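PDB 4P7D: antitoxin HicB3, which probably neutralises its cognate HicA-type toxin as the antitoxin of a bacterial toxin-antitoxin pair, and probably binds operator DNA to repress its own operon. Local coordinates for the interface of chains A and B. Sequence-based numbering; all coordinates share one arbitrary frame. Chains: chain A/B, Antitoxin HicB3.

The interface of chains A and B. Residues chain A 31-32, 35-36; chain B 2, 81, 83.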
# COMPACT_ATOMS: atom_id res chain seq x y z
N PHE A 31 -12.93 -7.08 4.41
CA PHE A 31 -14.13 -6.51 4.95
C PHE A 31 -13.93 -5.01 5.02
O PHE A 31 -14.79 -4.26 4.60
CB PHE A 31 -14.47 -7.06 6.33
CG PHE A 31 -15.55 -6.28 7.01
CD1 PHE A 31 -16.86 -6.46 6.65
CD2 PHE A 31 -15.25 -5.34 7.96
CE1 PHE A 31 -17.85 -5.72 7.23
CE2 PHE A 31 -16.24 -4.62 8.56
CZ PHE A 31 -17.54 -4.80 8.19
N ALA A 32 -12.78 -4.58 5.54
CA ALA A 32 -12.55 -3.16 5.71
C ALA A 32 -12.80 -2.40 4.41
O ALA A 32 -13.43 -1.34 4.41
CB ALA A 32 -11.15 -2.91 6.23
N SER A 35 -16.48 -0.40 3.24
CA SER A 35 -16.82 0.99 3.46
C SER A 35 -15.77 1.89 2.81
O SER A 35 -16.11 2.83 2.12
CB SER A 35 -16.98 1.31 4.95
OG SER A 35 -15.76 1.61 5.60
N LYS A 36 -14.49 1.58 2.99
CA LYS A 36 -13.43 2.48 2.52
C LYS A 36 -13.39 2.68 0.99
O LYS A 36 -13.17 3.79 0.51
CB LYS A 36 -12.07 2.00 3.04
CG LYS A 36 -11.62 2.73 4.32
CD LYS A 36 -10.38 2.11 4.98
CE LYS A 36 -10.38 2.37 6.51
NZ LYS A 36 -9.47 1.49 7.33
N ILE B 2 -12.40 -1.09 11.65
CA ILE B 2 -13.80 -1.14 11.27
C ILE B 2 -14.52 -2.41 11.62
O ILE B 2 -14.28 -3.46 11.02
CB ILE B 2 -13.93 -0.93 9.77
CG1 ILE B 2 -13.30 0.40 9.37
CG2 ILE B 2 -15.39 -1.00 9.36
CD1 ILE B 2 -13.08 0.50 7.90
N PHE B 81 -21.23 0.02 9.21
CA PHE B 81 -19.83 0.10 9.54
C PHE B 81 -19.57 1.04 10.68
O PHE B 81 -19.97 2.19 10.64
CB PHE B 81 -19.04 0.54 8.31
CG PHE B 81 -19.48 -0.16 7.09
CD1 PHE B 81 -18.98 -1.40 6.78
CD2 PHE B 81 -20.45 0.39 6.28
CE1 PHE B 81 -19.42 -2.07 5.66
CE2 PHE B 81 -20.89 -0.27 5.15
CZ PHE B 81 -20.38 -1.50 4.84
N GLU B 83 -16.33 2.67 12.67
CA GLU B 83 -14.90 2.84 12.62
C GLU B 83 -14.34 3.18 14.00
O GLU B 83 -14.62 4.23 14.56
CB GLU B 83 -14.52 3.93 11.61
CG GLU B 83 -13.02 4.17 11.53
CD GLU B 83 -12.57 4.76 10.20
OE1 GLU B 83 -13.41 5.31 9.48
OE2 GLU B 83 -11.36 4.65 9.89
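B:Ile2, at the start of strand 2-9, pushes its side chain toward the first turn of helix 32-51 of chain A, between A:Phe31 on one flank and A:Lys36 on the other. CG1 lies anti to the carbonyl carbon (chi1 -58°), an arrangement that carries the CD1 end toward the helix. The CD1 tip of that branch meets the CE methylene of A:Lys36 at 3.6 Å and the OG hydroxyl oxygen of A:Ser35 at 3.7 Å, both as plain van der Waals contacts. The other branch, the CG2 methyl, approaches CE2 of A:Phe31 obliquely, at 3.8 Å. The same CE2 lies near the backbone O of B:Ile2.

A:Ser35 works here mainly through its carbon. CB sits over one face of the B:Phe81 ring in a CH-pi contact, 3.8 Å from the centroid and displaced toward the CG side of the rim. OG lies between the backbone N and the carbonyl carbon (chi1 84°), turned toward CD1 of B:Ile2, while CB bears on the ring. A:Phe31, just ahead of the helix, touches B:Phe81 as well, its CZ lying 4.0 Å from CD1.

No polar bond crosses this patch, which is essentially a small apolar seam between a helix of one subunit and strands 2-9 and 78-83 of the other. It forms part of the contact between two copies in a four-chain deposited assembly, a pairing that may or may not be the biological one. At the polar margin, the extended chain of A:Lys36 crosses B:Glu83 at about a right angle. Their opposite charges may attract weakly, with NZ of A:Lys36 4.5 Å from the carboxylate OE2 of B:Glu83.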